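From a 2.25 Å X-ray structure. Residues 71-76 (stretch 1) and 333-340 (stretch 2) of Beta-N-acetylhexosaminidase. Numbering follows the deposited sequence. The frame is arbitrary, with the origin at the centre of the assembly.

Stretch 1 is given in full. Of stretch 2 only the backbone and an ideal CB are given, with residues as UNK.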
# COMPACT_ATOMS: atom_id res chain seq x y z
N GLY A 71 12.68 7.06 -17.63
CA GLY A 71 11.81 6.26 -18.48
C GLY A 71 11.10 5.13 -17.75
O GLY A 71 10.32 4.40 -18.35
N VAL A 72 11.35 4.98 -16.45
CA VAL A 72 10.69 3.94 -15.68
C VAL A 72 9.19 4.23 -15.55
O VAL A 72 8.79 5.33 -15.18
CB VAL A 72 11.33 3.80 -14.31
CG1 VAL A 72 10.51 2.85 -13.44
CG2 VAL A 72 12.75 3.28 -14.49
N PRO A 73 8.35 3.23 -15.87
CA PRO A 73 6.90 3.47 -15.84
C PRO A 73 6.37 3.59 -14.41
O PRO A 73 7.00 3.14 -13.47
CB PRO A 73 6.31 2.27 -16.58
CG PRO A 73 7.41 1.22 -16.62
CD PRO A 73 8.71 1.99 -16.58
N LEU A 74 5.22 4.23 -14.26
CA LEU A 74 4.55 4.38 -12.98
C LEU A 74 3.92 3.07 -12.53
O LEU A 74 3.35 2.34 -13.33
CB LEU A 74 3.46 5.45 -13.06
CG LEU A 74 3.85 6.85 -13.55
CD1 LEU A 74 2.63 7.79 -13.64
CD2 LEU A 74 4.95 7.41 -12.63
N LEU A 75 4.03 2.77 -11.24
CA LEU A 75 3.03 1.98 -10.56
C LEU A 75 1.82 2.92 -10.38
O LEU A 75 1.95 4.06 -9.90
CB LEU A 75 3.55 1.44 -9.21
CG LEU A 75 4.50 0.25 -9.36
CD1 LEU A 75 5.23 -0.03 -8.06
CD2 LEU A 75 3.76 -1.01 -9.82
N VAL A 76 0.66 2.47 -10.86
CA VAL A 76 -0.56 3.25 -10.75
C VAL A 76 -1.52 2.46 -9.86
O VAL A 76 -2.04 1.42 -10.27
CB VAL A 76 -1.20 3.53 -12.12
CG1 VAL A 76 -2.34 4.48 -11.96
CG2 VAL A 76 -0.18 4.07 -13.11
N UNK A 333 12.04 -1.93 -6.02
CA UNK A 333 10.99 -1.27 -6.75
C UNK A 333 11.17 -1.46 -8.27
O UNK A 333 10.21 -1.84 -8.95
CB UNK A 333 10.96 0.22 -6.39
N UNK A 334 12.39 -1.28 -8.79
CA UNK A 334 12.58 -1.47 -10.22
C UNK A 334 12.34 -2.93 -10.61
O UNK A 334 11.75 -3.22 -11.65
CB UNK A 334 13.99 -1.03 -10.63
N UNK A 335 12.78 -3.86 -9.77
CA UNK A 335 12.54 -5.28 -10.06
C UNK A 335 11.05 -5.62 -10.05
O UNK A 335 10.61 -6.45 -10.84
CB UNK A 335 13.28 -6.16 -9.04
N UNK A 336 10.26 -5.00 -9.18
CA UNK A 336 8.83 -5.24 -9.20
C UNK A 336 8.22 -4.64 -10.47
O UNK A 336 7.18 -5.07 -10.93
CB UNK A 336 8.17 -4.65 -7.95
N UNK A 337 8.87 -3.63 -11.05
CA UNK A 337 8.41 -3.09 -12.33
C UNK A 337 9.00 -3.81 -13.56
O UNK A 337 8.74 -3.39 -14.69
CB UNK A 337 8.76 -1.60 -12.40
N UNK A 338 9.79 -4.86 -13.34
CA UNK A 338 10.43 -5.59 -14.43
C UNK A 338 11.54 -4.82 -15.15
O UNK A 338 11.76 -5.02 -16.35
CB UNK A 338 9.37 -6.00 -15.45
N UNK A 339 12.25 -3.97 -14.42
CA UNK A 339 13.26 -3.09 -15.00
C UNK A 339 14.70 -3.36 -14.52
O UNK A 339 14.97 -3.46 -13.31
CB UNK A 339 12.89 -1.64 -14.68
N UNK A 340 15.63 -3.47 -15.48
CA UNK A 340 17.06 -3.65 -15.21
C UNK A 340 17.72 -2.33 -14.79
O UNK A 340 18.65 -2.30 -13.99
CB UNK A 340 17.76 -4.22 -16.45

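Position 333 lies in the helical part of the stretch, and its CA-to-CB bond points sideways to stretch 1, with no atom of the latter within 5.5 Å of the ideal CB. Many helix-compatible residues would suit it. It is Val333, with chi1 in the t well, and its nearest approach to stretch 1 is Val333 CG1 to Leu75 CD1, 4.8 Å.

At position 334 the backbone is again helical and the CB sideways and out of contact, so a small side chain would leave stretch 1 untouched, whereas a longer apolar one could reach the methyls of Val72. The residue is Leu334; in its m,t rotamer the end of the side chain comes nearer than its CB, and CD2 packs 3.8 Å from Val72 CG2.

Position 335, helical and out of reach, is unconstrained by stretch 1; it is Ala335. Position 336 also points sideways, its ideal CB 5.5 Å from Leu75 CD1. Small or modest apolar residues would fit, and Ala336 is found, making no close contact.

Position 337 faces stretch 1 directly. Its ideal CB is 4.9 Å from Val72 CG1 and 5.2 Å from Pro73 O, a carbonyl that offers an acceptor beyond an apolar surface formed by Val72 and Leu75. A leucine or methionine could use that surface; a long chain ending in a donor, such as lysine or perhaps arginine or glutamine, could also address the carbonyl. The residue is Lys337. Chi1 is m and the remaining chi angles are t, so the chain runs extended past the apolar groups: CD lies 3.5 Å from Val72 CG1, and CE is 3.6 Å from Leu75 CG. The ammonium group then donates a hydrogen bond from NZ to Pro73 O at 2.8 Å, and NZ is also hydrogen-bonded elsewhere in the structure.

At position 338 phi is 70° and psi 33°, a conformation that favours glycine, with asparagine a plausible alternative. Gly338 fills it, closing the helix in a Schellman motif: its N bonds to Ala335 O at 3.1 Å, while the N of position 339 bonds to Leu334 O at 2.9 Å.

Position 339 has extended backbone angles and a CB directed toward stretch 1, 4.9 Å from Val72 CG2. A beta-branched or other medium apolar residue would suit this hydrophobic neighbour. Val339, chi1 t, places CG1 4.2 Å from Val72 CG2 and CG2 4.5 Å from Pro73 CD, a looser apolar contact.

Position 340 is out of reach and tolerates almost anything as far as stretch 1 is concerned; it is Ala340, poorly ordered.

Stretch 2, residues 333-340: VLAAKGVA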
# COMPACT_ATOMS: atom_id res chain seq x y z
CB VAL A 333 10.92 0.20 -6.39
CG1 VAL A 333 9.89 0.91 -7.30
CG2 VAL A 333 10.54 0.34 -4.90
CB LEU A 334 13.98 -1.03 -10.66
CG LEU A 334 14.23 0.45 -10.39
CD1 LEU A 334 15.68 0.80 -10.64
CD2 LEU A 334 13.34 1.31 -11.25
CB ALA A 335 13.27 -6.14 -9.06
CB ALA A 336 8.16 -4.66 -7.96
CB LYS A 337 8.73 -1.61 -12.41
CG LYS A 337 8.04 -0.77 -11.35
CD LYS A 337 8.52 0.69 -11.45
CE LYS A 337 7.66 1.59 -10.59
NZ LYS A 337 7.90 3.03 -10.80
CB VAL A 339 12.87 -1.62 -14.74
CG1 VAL A 339 14.04 -0.66 -15.08
CG2 VAL A 339 11.61 -1.26 -15.54
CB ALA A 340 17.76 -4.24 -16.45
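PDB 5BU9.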